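Local coordinates for oxalate-binding protein (Thermotoga maritima, PDB 1O4T) that binds oxalate beside a manganese ion as a homodimeric cupin and is a putative oxalate decarboxylase, at residues S24-E29 against E42-L47; R57-M62 against L127-L132; Y82-G87 against D104-D109. All blocks are in the same frame, centred on the assembly; numbering follows the deposited sequence.

Contact 1: S24-E29 against E42-L47; sequences SEITPE and EMAHLL
At the edge of the cupin's six-stranded antiparallel sheet, E29 opens the outermost strand 29-32 by pairing with M43 of strand 40-45, the two forming an antiparallel hydrogen-bonded pair. E29 N donates to M43 O at 2.7 Å; in return M43 N reaches E29 O at 2.8 Å. Just before this pair, the loop residues I26 and P28 lie against the same strand with their side chains. The P28 ring rests on the carboxylate end of E42, its CG 3.8 Å from OE1 of E42, and that carboxylate has a long, weak ion pair with K63 on the next strand. I26 sends its CG2 branch to the methyl of A44, CG2 to CB 4.0 Å, while its CG1 faces CD2 of L46. A water bridges the backbones, donating to T27 O and accepting a weak bond from H45 N. M43 shares a face of the sheet with E29, but the end of its side chain leads off to A60, M62 and M34; it lies about 5 Å from the bound oxalate at the nearest atoms. The E29 chain, extended beyond CG, crosses the imidazole of H45 obliquely, the carboxylate and ring planes 48° apart. CG of M43 lies over one face of that ring, offset toward its rim. A His-carboxylate hydrogen bond joins the two, H45 NE2 donating to OE2 of E29 at 2.6 Å: OE2 lies almost in the imidazole plane, while NE2 comes to its anti side, 25° out of the carboxylate plane.

Contact 2: R57-M62 against L127-L132; sequences RLFARM and LAVIIL
L127 faces R61 as a non-hydrogen-bonded pair, and its CD2 lies 4.0 Å from CZ of F59. Next comes A128, gripped at both ends by A60: A128 N donates to A60 O at 2.8 Å and A60 N donates to A128 O at 2.9 Å. The A128 methyl sits close to CD2 of L58. V129 returns to the F59 face, lying side by side with the phenyl group, CG2 3.6 Å from CD2 of F59. I130 N donates to L58 O, and I130 O accepts R57 N. In I130, CG1 is anti to the carbonyl carbon (chi1 -61°), and the extended chi2 (172°) carries CD1 to 3.6 Å from CD2 of L58 and over one face of the R57 guanidinium, offset toward the rim. R57 NE makes a salt bridge to E78, which helps fix the group there. Finally, L132 crosses R57 at about a right angle, CD2 against CB. The strands are nearly exactly antiparallel, 174° apart, and their two faces differ in role: F59, R61 and L127, which share theirs with V129, pack on the second subunit, whereas L58 and I130 touch oxalate, making this an inner wall of the cupin double-stranded beta-helix.

Contact 3: Y82-G87 against D104-D109; sequences YYILLG and DVCFTD. With OXL (oxalate ion), chain D.
Y82 and C106 face each other as an antiparallel hydrogen-bonded pair, with Y82 N to C106 O and C106 N to Y82 O both 2.7 Å. Their CB atoms touch at 3.8 Å on the side of the sheet that carries the oxalate pocket. CG of Y82 is anti to its carbonyl carbon (chi1 -62°), and the ring leads away from C106 toward the ligand, where it stacks on the manganese ligand H114. Y83 points to the other face, its CG anti to the backbone N, and meets V105 at about a right angle: CD1 lies 3.8 Å from CG2 of V105. I84 N gives D104 O a nearly straight bond of 2.9 Å. The I84 side chain crosses that of D104 obliquely, CG1 3.4 Å from D104 O, and chi2 (-52°) turns CD1 to SG of C106. The D104 carboxylate is held by K101 N at OD2 and by a salt bridge from R22 of the second subunit at OD1; residues 104-106 pair antiparallel with a strand of that subunit, continuing the sheet. At the pocket end, Y82 OH donates to oxalate O3 at 2.6 Å, the oxygen lying in the ring plane at its edge. So short a bond to an anion probably helps hold and polarise that carboxylate beside the metal.

Overall arrangement
All three contacts belong to one antiparallel sheet. Contact 1 is at its margin, partly buried, with a single bridge, one His-carboxylate bond between exposed residues and some loop packing; contacts 2 and 3 are buried, with longer ladders and mostly apolar side chains. Strand 40-45 hands on to strand 56-64, so contacts 1 and 2 touch directly through A44 N to R61 O and L46 N to F59 O. Contact 2 joins contact 3 where L127 N meets Y83 O, and contact 3 is nested within the chain loop that contact 2 closes. Two of the seven pocket residues, I130 and Y82, approach oxalate from these contacts, one with hydrocarbon and one with a hydroxyl. Each contact also reaches the second subunit.

Contact 1: S24-E29 against E42-L47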
ATOM      1  N   SER A  24       7.421  -8.041  -8.571  1.00 53.21           N
ATOM      2  CA  SER A  24       8.103  -8.192  -9.844  1.00 54.62           C
ATOM      3  C   SER A  24       7.890  -9.614 -10.395  1.00 54.62           C
ATOM      4  O   SER A  24       7.927  -9.826 -11.622  1.00 55.60           O
ATOM      5  CB  SER A  24       9.600  -7.854  -9.622  1.00 55.06           C
ATOM      6  OG  SER A  24       9.735  -6.989  -8.444  1.00 57.81           O
ATOM      7  N   GLU A  25       7.631 -10.578  -9.505  1.00 53.75           N
ATOM      8  CA  GLU A  25       7.529 -11.985  -9.902  1.00 53.05           C
ATOM      9  C   GLU A  25       6.124 -12.635  -9.729  1.00 51.87           C
ATOM     10  O   GLU A  25       6.006 -13.867  -9.540  1.00 52.73           O
ATOM     11  CB  GLU A  25       8.584 -12.741  -9.139  1.00 53.11           C
ATOM     12  CG  GLU A  25       9.970 -12.205  -9.453  1.00 55.32           C
ATOM     13  CD  GLU A  25      11.070 -12.874  -8.644  1.00 59.47           C
ATOM     14  OE1 GLU A  25      10.778 -13.508  -7.594  1.00 60.87           O
ATOM     15  OE2 GLU A  25      12.246 -12.758  -9.056  1.00 62.77           O
ATOM     16  N   ILE A  26       5.073 -11.810  -9.831  1.00 49.24           N
ATOM     17  CA  ILE A  26       3.686 -12.275  -9.845  1.00 47.12           C
ATOM     18  C   ILE A  26       3.154 -11.998 -11.240  1.00 45.41           C
ATOM     19  O   ILE A  26       3.284 -10.879 -11.747  1.00 45.44           O
ATOM     20  CB  ILE A  26       2.815 -11.487  -8.843  1.00 47.19           C
ATOM     21  CG1 ILE A  26       3.251 -11.702  -7.383  1.00 46.97           C
ATOM     22  CG2 ILE A  26       1.321 -11.816  -9.057  1.00 47.97           C
ATOM     23  CD1 ILE A  26       2.623 -12.866  -6.661  1.00 47.46           C
ATOM     24  N   THR A  27       2.535 -12.996 -11.858  1.00 42.75           N
ATOM     25  CA  THR A  27       1.963 -12.816 -13.188  1.00 41.19           C
ATOM     26  C   THR A  27       0.628 -12.076 -13.072  1.00 39.70           C
ATOM     27  O   THR A  27      -0.304 -12.526 -12.415  1.00 38.70           O
ATOM     28  CB  THR A  27       1.787 -14.156 -13.904  1.00 41.04           C
ATOM     29  OG1 THR A  27       3.039 -14.855 -13.933  1.00 40.25           O
ATOM     30  CG2 THR A  27       1.455 -13.944 -15.381  1.00 41.48           C
ATOM     31  N   PRO A  28       0.540 -10.919 -13.691  1.00 39.39           N
ATOM     32  CA  PRO A  28      -0.682 -10.126 -13.604  1.00 38.74           C
ATOM     33  C   PRO A  28      -1.805 -10.773 -14.410  1.00 37.43           C
ATOM     34  O   PRO A  28      -1.518 -11.525 -15.342  1.00 36.86           O
ATOM     35  CB  PRO A  28      -0.249  -8.797 -14.221  1.00 39.06           C
ATOM     36  CG  PRO A  28       1.262  -8.858 -14.183  1.00 40.13           C
ATOM     37  CD  PRO A  28       1.561 -10.249 -14.521  1.00 39.29           C
ATOM     38  N   GLU A  29      -3.059 -10.529 -14.035  1.00 36.42           N
ATOM     39  CA  GLU A  29      -4.159 -10.867 -14.925  1.00 36.39           C
ATOM     40  C   GLU A  29      -4.557  -9.663 -15.743  1.00 35.86           C
ATOM     41  O   GLU A  29      -4.751  -8.576 -15.206  1.00 34.84           O
ATOM     42  CB  GLU A  29      -5.365 -11.497 -14.212  1.00 36.39           C
ATOM     43  CG  GLU A  29      -6.208 -10.616 -13.326  1.00 38.45           C
ATOM     44  CD  GLU A  29      -7.407 -11.354 -12.745  1.00 38.91           C
ATOM     45  OE1 GLU A  29      -8.090 -12.044 -13.545  1.00 36.08           O
ATOM     46  OE2 GLU A  29      -7.669 -11.211 -11.511  1.00 36.90           O
ATOM     47  N   GLU A  42      -4.081  -4.366 -15.979  1.00 36.76           N
ATOM     48  CA  GLU A  42      -3.413  -5.547 -15.381  1.00 36.54           C
ATOM     49  C   GLU A  42      -3.542  -5.503 -13.894  1.00 35.19           C
ATOM     50  O   GLU A  42      -3.331  -4.460 -13.284  1.00 33.89           O
ATOM     51  CB  GLU A  42      -1.932  -5.619 -15.704  1.00 37.34           C
ATOM     52  CG  GLU A  42      -1.633  -5.924 -17.155  1.00 41.49           C
ATOM     53  CD  GLU A  42      -0.291  -6.591 -17.319  1.00 47.89           C
ATOM     54  OE1 GLU A  42       0.714  -6.110 -16.724  1.00 51.91           O
ATOM     55  OE2 GLU A  42      -0.239  -7.620 -18.025  1.00 54.07           O
ATOM     56  N   MET A  43      -3.911  -6.640 -13.320  1.00 33.75           N
ATOM     57  CA  MET A  43      -4.060  -6.775 -11.880  1.00 33.31           C
ATOM     58  C   MET A  43      -3.187  -7.914 -11.362  1.00 31.97           C
ATOM     59  O   MET A  43      -3.350  -9.050 -11.773  1.00 30.11           O
ATOM     60  CB  MET A  43      -5.511  -7.032 -11.520  1.00 33.10           C
ATOM     61  CG  MET A  43      -5.741  -7.086 -10.005  1.00 35.58           C
ATOM     62  SD  MET A  43      -7.379  -7.693  -9.571  1.00 42.04           S
ATOM     63  CE  MET A  43      -8.239  -6.308  -9.922  1.00 40.02           C
ATOM     64  N   ALA A  44      -2.246  -7.568 -10.475  1.00 31.75           N
ATOM     65  CA  ALA A  44      -1.388  -8.536  -9.783  1.00 31.88           C
ATOM     66  C   ALA A  44      -1.870  -8.691  -8.350  1.00 31.99           C
ATOM     67  O   ALA A  44      -1.748  -7.756  -7.548  1.00 31.57           O
ATOM     68  CB  ALA A  44       0.069  -8.060  -9.819  1.00 32.40           C
ATOM     69  N   HIS A  45      -2.402  -9.865  -8.008  1.00 32.65           N
ATOM     70  CA  HIS A  45      -2.861 -10.125  -6.649  1.00 33.76           C
ATOM     71  C   HIS A  45      -1.643 -10.473  -5.790  1.00 33.35           C
ATOM     72  O   HIS A  45      -0.888 -11.384  -6.103  1.00 32.40           O
ATOM     73  CB  HIS A  45      -3.867 -11.254  -6.586  1.00 34.81           C
ATOM     74  CG  HIS A  45      -4.999 -11.124  -7.549  1.00 39.09           C
ATOM     75  ND1 HIS A  45      -6.278 -10.791  -7.149  1.00 43.43           N
ATOM     76  CD2 HIS A  45      -5.048 -11.292  -8.898  1.00 41.84           C
ATOM     77  CE1 HIS A  45      -7.066 -10.761  -8.212  1.00 45.56           C
ATOM     78  NE2 HIS A  45      -6.342 -11.051  -9.285  1.00 45.78           N
ATOM     79  N   LEU A  46      -1.449  -9.735  -4.713  1.00 33.49           N
ATOM     80  CA  LEU A  46      -0.222  -9.845  -3.924  1.00 33.94           C
ATOM     81  C   LEU A  46      -0.412 -10.698  -2.663  1.00 33.82           C
ATOM     82  O   LEU A  46       0.485 -11.465  -2.295  1.00 34.04           O
ATOM     83  CB  LEU A  46       0.287  -8.450  -3.586  1.00 33.76           C
ATOM     84  CG  LEU A  46       0.490  -7.607  -4.819  1.00 36.39           C
ATOM     85  CD1 LEU A  46       1.046  -6.274  -4.377  1.00 39.50           C
ATOM     86  CD2 LEU A  46       1.376  -8.263  -5.845  1.00 38.14           C
ATOM     87  N   LEU A  47      -1.582 -10.582  -2.039  1.00 34.08           N
ATOM     88  CA  LEU A  47      -1.975 -11.427  -0.912  1.00 34.31           C
ATOM     89  C   LEU A  47      -3.408 -11.841  -1.032  1.00 35.00           C
ATOM     90  O   LEU A  47      -4.256 -11.044  -1.413  1.00 35.56           O
ATOM     91  CB  LEU A  47      -1.846 -10.664   0.382  1.00 34.04           C
ATOM     92  CG  LEU A  47      -0.453 -10.215   0.773  1.00 33.71           C
ATOM     93  CD1 LEU A  47      -0.559  -9.137   1.884  1.00 34.84           C
ATOM     94  CD2 LEU A  47       0.468 -11.347   1.180  1.00 33.85           C
TER
HETATM   95  O   HOH W   1      -2.079 -12.229 -10.427  1.00 31.14           O

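Contact 2: R57-M62 against L127-L132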
ATOM      1  N   ARG A  57     -10.344  -8.188   1.289  1.00 36.54           N
ATOM      2  CA  ARG A  57     -10.615  -9.106   0.212  1.00 37.43           C
ATOM      3  C   ARG A  57      -9.745  -8.879  -1.032  1.00 37.63           C
ATOM      4  O   ARG A  57      -9.766  -9.719  -1.937  1.00 38.01           O
ATOM      5  CB  ARG A  57     -12.117  -9.125  -0.124  1.00 37.64           C
ATOM      6  CG  ARG A  57     -12.633  -8.015  -1.035  1.00 38.22           C
ATOM      7  CD  ARG A  57     -14.077  -8.280  -1.516  1.00 38.85           C
ATOM      8  NE  ARG A  57     -14.652  -7.189  -2.294  1.00 40.13           N
ATOM      9  CZ  ARG A  57     -14.346  -6.915  -3.563  1.00 41.33           C
ATOM     10  NH1 ARG A  57     -13.488  -7.660  -4.249  1.00 42.25           N
ATOM     11  NH2 ARG A  57     -14.921  -5.895  -4.160  1.00 41.97           N
ATOM     12  N   LEU A  58      -8.999  -7.767  -1.070  1.00 37.93           N
ATOM     13  CA  LEU A  58      -8.095  -7.445  -2.170  1.00 37.91           C
ATOM     14  C   LEU A  58      -6.847  -6.709  -1.689  1.00 37.18           C
ATOM     15  O   LEU A  58      -6.953  -5.745  -0.941  1.00 37.04           O
ATOM     16  CB  LEU A  58      -8.793  -6.520  -3.185  1.00 39.29           C
ATOM     17  CG  LEU A  58      -7.991  -6.215  -4.464  1.00 39.40           C
ATOM     18  CD1 LEU A  58      -7.892  -7.471  -5.325  1.00 42.15           C
ATOM     19  CD2 LEU A  58      -8.637  -5.100  -5.230  1.00 40.88           C
ATOM     20  N   PHE A  59      -5.682  -7.144  -2.164  1.00 35.59           N
ATOM     21  CA  PHE A  59      -4.433  -6.429  -1.973  1.00 34.19           C
ATOM     22  C   PHE A  59      -3.652  -6.637  -3.274  1.00 33.33           C
ATOM     23  O   PHE A  59      -3.022  -7.669  -3.462  1.00 33.18           O
ATOM     24  CB  PHE A  59      -3.671  -6.914  -0.731  1.00 34.99           C
ATOM     25  CG  PHE A  59      -2.519  -6.032  -0.349  1.00 37.06           C
ATOM     26  CD1 PHE A  59      -1.322  -6.104  -1.039  1.00 44.12           C
ATOM     27  CD2 PHE A  59      -2.649  -5.072   0.634  1.00 42.65           C
ATOM     28  CE1 PHE A  59      -0.241  -5.273  -0.739  1.00 43.72           C
ATOM     29  CE2 PHE A  59      -1.584  -4.206   0.931  1.00 46.63           C
ATOM     30  CZ  PHE A  59      -0.367  -4.305   0.221  1.00 45.67           C
ATOM     31  N   ALA A  60      -3.741  -5.665  -4.194  1.00 32.67           N
ATOM     32  CA  ALA A  60      -3.301  -5.857  -5.554  1.00 32.33           C
ATOM     33  C   ALA A  60      -2.587  -4.657  -6.079  1.00 32.21           C
ATOM     34  O   ALA A  60      -2.824  -3.539  -5.630  1.00 31.94           O
ATOM     35  CB  ALA A  60      -4.473  -6.128  -6.442  1.00 33.59           C
ATOM     36  N   ARG A  61      -1.711  -4.905  -7.042  1.00 32.19           N
ATOM     37  CA  ARG A  61      -1.039  -3.846  -7.783  1.00 32.54           C
ATOM     38  C   ARG A  61      -1.684  -3.754  -9.171  1.00 33.06           C
ATOM     39  O   ARG A  61      -1.771  -4.785  -9.900  1.00 33.50           O
ATOM     40  CB  ARG A  61       0.445  -4.155  -7.922  1.00 32.76           C
ATOM     41  CG  ARG A  61       1.255  -3.002  -8.422  1.00 37.05           C
ATOM     42  CD  ARG A  61       2.727  -3.306  -8.684  1.00 41.84           C
ATOM     43  NE  ARG A  61       3.373  -2.112  -9.257  1.00 47.93           N
ATOM     44  CZ  ARG A  61       4.692  -1.903  -9.315  1.00 51.30           C
ATOM     45  NH1 ARG A  61       5.550  -2.808  -8.847  1.00 53.49           N
ATOM     46  NH2 ARG A  61       5.160  -0.775  -9.843  1.00 52.61           N
ATOM     47  N   MET A  62      -2.162  -2.563  -9.532  1.00 30.73           N
ATOM     48  CA  MET A  62      -2.866  -2.371 -10.799  1.00 31.45           C
ATOM     49  C   MET A  62      -1.944  -1.582 -11.699  1.00 31.86           C
ATOM     50  O   MET A  62      -1.237  -0.739 -11.193  1.00 30.42           O
ATOM     51  CB  MET A  62      -4.089  -1.518 -10.582  1.00 32.85           C
ATOM     52  CG  MET A  62      -5.072  -2.063  -9.551  1.00 34.79           C
ATOM     53  SD  MET A  62      -5.767  -3.513 -10.131  1.00 40.01           S
ATOM     54  CE  MET A  62      -6.410  -2.927 -11.738  1.00 39.37           C
ATOM     55  N   LEU A 127      -1.453   0.663  -5.892  1.00 32.22           N
ATOM     56  CA  LEU A 127      -1.890  -0.372  -4.990  1.00 34.77           C
ATOM     57  C   LEU A 127      -3.346  -0.219  -4.642  1.00 33.39           C
ATOM     58  O   LEU A 127      -3.785   0.877  -4.368  1.00 36.04           O
ATOM     59  CB  LEU A 127      -1.062  -0.227  -3.720  1.00 35.66           C
ATOM     60  CG  LEU A 127      -0.371  -1.439  -3.199  1.00 41.95           C
ATOM     61  CD1 LEU A 127       0.563  -2.037  -4.251  1.00 43.45           C
ATOM     62  CD2 LEU A 127       0.360  -0.986  -1.893  1.00 44.47           C
ATOM     63  N   ALA A 128      -4.092  -1.316  -4.607  1.00 34.28           N
ATOM     64  CA  ALA A 128      -5.521  -1.309  -4.238  1.00 33.61           C
ATOM     65  C   ALA A 128      -5.757  -2.287  -3.110  1.00 34.00           C
ATOM     66  O   ALA A 128      -5.380  -3.454  -3.217  1.00 34.58           O
ATOM     67  CB  ALA A 128      -6.365  -1.652  -5.421  1.00 33.40           C
ATOM     68  N   VAL A 129      -6.409  -1.829  -2.045  1.00 33.06           N
ATOM     69  CA  VAL A 129      -6.670  -2.649  -0.891  1.00 32.71           C
ATOM     70  C   VAL A 129      -8.155  -2.494  -0.501  1.00 31.98           C
ATOM     71  O   VAL A 129      -8.612  -1.404  -0.258  1.00 31.48           O
ATOM     72  CB  VAL A 129      -5.819  -2.217   0.326  1.00 32.89           C
ATOM     73  CG1 VAL A 129      -5.855  -3.296   1.389  1.00 33.75           C
ATOM     74  CG2 VAL A 129      -4.402  -1.977  -0.100  1.00 37.09           C
ATOM     75  N   ILE A 130      -8.898  -3.585  -0.434  1.00 31.84           N
ATOM     76  CA  ILE A 130     -10.301  -3.499  -0.058  1.00 32.44           C
ATOM     77  C   ILE A 130     -10.429  -4.105   1.327  1.00 33.48           C
ATOM     78  O   ILE A 130     -10.044  -5.237   1.509  1.00 34.79           O
ATOM     79  CB  ILE A 130     -11.188  -4.225  -1.081  1.00 31.82           C
ATOM     80  CG1 ILE A 130     -11.032  -3.575  -2.456  1.00 34.14           C
ATOM     81  CG2 ILE A 130     -12.660  -4.170  -0.647  1.00 32.10           C
ATOM     82  CD1 ILE A 130     -11.735  -4.354  -3.616  1.00 36.10           C
ATOM     83  N   ILE A 131     -10.974  -3.349   2.279  1.00 34.18           N
ATOM     84  CA  ILE A 131     -11.090  -3.789   3.649  1.00 35.04           C
ATOM     85  C   ILE A 131     -12.577  -3.894   3.993  1.00 36.16           C
ATOM     86  O   ILE A 131     -13.377  -2.967   3.746  1.00 33.81           O
ATOM     87  CB  ILE A 131     -10.304  -2.825   4.572  1.00 35.36           C
ATOM     88  CG1 ILE A 131      -8.794  -2.894   4.225  1.00 35.66           C
ATOM     89  CG2 ILE A 131     -10.528  -3.145   6.008  1.00 36.11           C
ATOM     90  CD1 ILE A 131      -7.864  -2.080   5.114  1.00 36.59           C
ATOM     91  N   LEU A 132     -12.920  -5.043   4.561  1.00 37.78           N
ATOM     92  CA  LEU A 132     -14.292  -5.408   4.811  1.00 40.10           C
ATOM     93  C   LEU A 132     -14.931  -4.682   6.002  1.00 41.76           C
ATOM     94  O   LEU A 132     -14.308  -4.522   7.052  1.00 41.65           O
ATOM     95  CB  LEU A 132     -14.407  -6.927   4.965  1.00 40.24           C
ATOM     96  CG  LEU A 132     -13.920  -7.709   3.733  1.00 41.14           C
ATOM     97  CD1 LEU A 132     -14.161  -9.202   3.915  1.00 41.50           C
ATOM     98  CD2 LEU A 132     -14.577  -7.219   2.437  1.00 42.58           C
TER

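Contact 3: Y82-G87 against D104-D109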
ATOM      1  N   TYR A  82      -6.633   3.372  -2.681  1.00 32.28           N
ATOM      2  CA  TYR A  82      -5.567   3.314  -3.648  1.00 31.32           C
ATOM      3  C   TYR A  82      -4.349   4.096  -3.130  1.00 32.14           C
ATOM      4  O   TYR A  82      -4.486   5.206  -2.590  1.00 32.70           O
ATOM      5  CB  TYR A  82      -5.989   3.977  -4.944  1.00 32.42           C
ATOM      6  CG  TYR A  82      -7.157   3.418  -5.739  1.00 31.45           C
ATOM      7  CD1 TYR A  82      -7.787   4.209  -6.698  1.00 31.51           C
ATOM      8  CD2 TYR A  82      -7.611   2.105  -5.578  1.00 32.08           C
ATOM      9  CE1 TYR A  82      -8.797   3.713  -7.474  1.00 31.91           C
ATOM     10  CE2 TYR A  82      -8.615   1.607  -6.353  1.00 32.63           C
ATOM     11  CZ  TYR A  82      -9.227   2.412  -7.298  1.00 33.39           C
ATOM     12  OH  TYR A  82     -10.278   1.889  -8.060  1.00 33.58           O
ATOM     13  N   TYR A  83      -3.153   3.526  -3.286  1.00 32.07           N
ATOM     14  CA  TYR A  83      -1.906   4.284  -3.178  1.00 31.29           C
ATOM     15  C   TYR A  83      -1.237   4.359  -4.570  1.00 31.09           C
ATOM     16  O   TYR A  83      -0.849   3.345  -5.181  1.00 29.59           O
ATOM     17  CB  TYR A  83      -0.972   3.683  -2.125  1.00 32.17           C
ATOM     18  CG  TYR A  83       0.260   4.539  -1.931  1.00 32.12           C
ATOM     19  CD1 TYR A  83       0.303   5.509  -0.945  1.00 35.96           C
ATOM     20  CD2 TYR A  83       1.354   4.396  -2.746  1.00 32.67           C
ATOM     21  CE1 TYR A  83       1.415   6.361  -0.795  1.00 37.43           C
ATOM     22  CE2 TYR A  83       2.494   5.220  -2.603  1.00 35.47           C
ATOM     23  CZ  TYR A  83       2.514   6.207  -1.604  1.00 35.72           C
ATOM     24  OH  TYR A  83       3.606   7.035  -1.455  1.00 35.32           O
ATOM     25  N   ILE A  84      -1.122   5.572  -5.091  1.00 31.59           N
ATOM     26  CA  ILE A  84      -0.589   5.764  -6.433  1.00 31.00           C
ATOM     27  C   ILE A  84       0.925   5.611  -6.411  1.00 32.39           C
ATOM     28  O   ILE A  84       1.630   6.367  -5.719  1.00 32.31           O
ATOM     29  CB  ILE A  84      -0.978   7.157  -6.996  1.00 31.92           C
ATOM     30  CG1 ILE A  84      -2.473   7.455  -6.830  1.00 31.46           C
ATOM     31  CG2 ILE A  84      -0.542   7.298  -8.484  1.00 32.97           C
ATOM     32  CD1 ILE A  84      -3.400   6.353  -7.382  1.00 28.96           C
ATOM     33  N   LEU A  85       1.420   4.657  -7.206  1.00 31.60           N
ATOM     34  CA  LEU A  85       2.843   4.319  -7.246  1.00 31.49           C
ATOM     35  C   LEU A  85       3.641   4.987  -8.370  1.00 31.76           C
ATOM     36  O   LEU A  85       4.804   5.333  -8.156  1.00 32.60           O
ATOM     37  CB  LEU A  85       3.029   2.796  -7.387  1.00 31.86           C
ATOM     38  CG  LEU A  85       2.465   1.831  -6.369  1.00 30.54           C
ATOM     39  CD1 LEU A  85       2.544   0.434  -6.929  1.00 34.13           C
ATOM     40  CD2 LEU A  85       3.242   1.927  -5.117  1.00 32.45           C
ATOM     41  N   LEU A  86       3.038   5.138  -9.550  1.00 31.28           N
ATOM     42  CA  LEU A  86       3.700   5.675 -10.723  1.00 32.87           C
ATOM     43  C   LEU A  86       2.676   6.326 -11.590  1.00 31.58           C
ATOM     44  O   LEU A  86       1.592   5.825 -11.689  1.00 32.34           O
ATOM     45  CB  LEU A  86       4.336   4.550 -11.595  1.00 33.50           C
ATOM     46  CG  LEU A  86       5.557   3.774 -11.090  1.00 37.95           C
ATOM     47  CD1 LEU A  86       5.667   2.420 -11.803  1.00 40.55           C
ATOM     48  CD2 LEU A  86       6.811   4.563 -11.270  1.00 39.59           C
ATOM     49  N   GLY A  87       3.068   7.376 -12.301  1.00 33.43           N
ATOM     50  CA  GLY A  87       2.272   8.009 -13.339  1.00 32.99           C
ATOM     51  C   GLY A  87       1.275   9.026 -12.817  1.00 33.90           C
ATOM     52  O   GLY A  87       1.339   9.480 -11.672  1.00 33.83           O
ATOM     53  N   ASP A 104      -0.072   9.858  -3.967  1.00 34.86           N
ATOM     54  CA  ASP A 104      -1.442  10.150  -3.518  1.00 33.65           C
ATOM     55  C   ASP A 104      -2.157   8.922  -2.967  1.00 33.03           C
ATOM     56  O   ASP A 104      -2.066   7.805  -3.498  1.00 32.45           O
ATOM     57  CB  ASP A 104      -2.261  10.749  -4.657  1.00 33.32           C
ATOM     58  CG  ASP A 104      -1.825  12.153  -5.032  1.00 34.78           C
ATOM     59  OD1 ASP A 104      -1.053  12.848  -4.305  1.00 34.10           O
ATOM     60  OD2 ASP A 104      -2.210  12.649  -6.094  1.00 36.13           O
ATOM     61  N   VAL A 105      -2.912   9.140  -1.910  1.00 32.96           N
ATOM     62  CA  VAL A 105      -3.809   8.112  -1.366  1.00 33.12           C
ATOM     63  C   VAL A 105      -5.216   8.475  -1.812  1.00 32.55           C
ATOM     64  O   VAL A 105      -5.635   9.608  -1.619  1.00 32.57           O
ATOM     65  CB  VAL A 105      -3.759   8.098   0.154  1.00 33.60           C
ATOM     66  CG1 VAL A 105      -4.805   7.149   0.756  1.00 33.98           C
ATOM     67  CG2 VAL A 105      -2.373   7.739   0.623  1.00 37.65           C
ATOM     68  N   CYS A 106      -5.936   7.509  -2.400  1.00 32.35           N
ATOM     69  CA  CYS A 106      -7.359   7.690  -2.748  1.00 32.08           C
ATOM     70  C   CYS A 106      -8.181   6.780  -1.889  1.00 31.74           C
ATOM     71  O   CYS A 106      -7.971   5.565  -1.929  1.00 33.58           O
ATOM     72  CB  CYS A 106      -7.596   7.359  -4.214  1.00 31.88           C
ATOM     73  SG  CYS A 106      -6.464   8.180  -5.338  1.00 33.41           S
ATOM     74  N   PHE A 107      -9.090   7.356  -1.115  1.00 31.03           N
ATOM     75  CA  PHE A 107      -9.937   6.647  -0.168  1.00 31.52           C
ATOM     76  C   PHE A 107     -11.393   6.639  -0.621  1.00 31.76           C
ATOM     77  O   PHE A 107     -12.007   7.707  -0.833  1.00 32.86           O
ATOM     78  CB  PHE A 107      -9.850   7.308   1.208  1.00 31.41           C
ATOM     79  CG  PHE A 107     -10.587   6.564   2.270  1.00 32.61           C
ATOM     80  CD1 PHE A 107     -10.079   5.377   2.763  1.00 36.54           C
ATOM     81  CD2 PHE A 107     -11.799   7.024   2.756  1.00 33.88           C
ATOM     82  CE1 PHE A 107     -10.769   4.658   3.743  1.00 33.95           C
ATOM     83  CE2 PHE A 107     -12.494   6.317   3.717  1.00 32.61           C
ATOM     84  CZ  PHE A 107     -11.996   5.132   4.193  1.00 33.84           C
ATOM     85  N   THR A 108     -11.953   5.444  -0.789  1.00 31.81           N
ATOM     86  CA  THR A 108     -13.378   5.303  -1.133  1.00 32.05           C
ATOM     87  C   THR A 108     -14.113   4.557  -0.040  1.00 31.85           C
ATOM     88  O   THR A 108     -13.767   3.436   0.296  1.00 31.74           O
ATOM     89  CB  THR A 108     -13.546   4.569  -2.453  1.00 31.68           C
ATOM     90  OG1 THR A 108     -12.978   5.343  -3.495  1.00 33.19           O
ATOM     91  CG2 THR A 108     -14.994   4.482  -2.848  1.00 31.62           C
ATOM     92  N   ASP A 109     -15.131   5.193   0.513  1.00 32.63           N
ATOM     93  CA  ASP A 109     -15.788   4.679   1.696  1.00 33.15           C
ATOM     94  C   ASP A 109     -16.960   3.805   1.298  1.00 33.12           C
ATOM     95  O   ASP A 109     -17.378   3.790   0.128  1.00 34.25           O
ATOM     96  CB  ASP A 109     -16.274   5.847   2.569  1.00 33.80           C
ATOM     97  CG  ASP A 109     -16.223   5.536   4.053  1.00 34.59           C
ATOM     98  OD1 ASP A 109     -16.185   4.345   4.453  1.00 34.68           O
ATOM     99  OD2 ASP A 109     -16.213   6.446   4.894  1.00 36.43           O
TER
HETATM  100  C1  OXL D 400     -11.052  -1.593  -7.786  1.00 52.91           C
HETATM  101  C2  OXL D 400     -11.890  -2.733  -7.401  1.00 53.27           C
HETATM  102  O1  OXL D 400      -9.858  -1.908  -8.329  1.00 54.56           O
HETATM  103  O2  OXL D 400     -11.490  -3.942  -7.835  1.00 56.29           O
HETATM  104  O3  OXL D 400     -11.407  -0.411  -7.592  1.00 47.15           O
HETATM  105  O4  OXL D 400     -12.885  -2.608  -6.680  1.00 46.13           O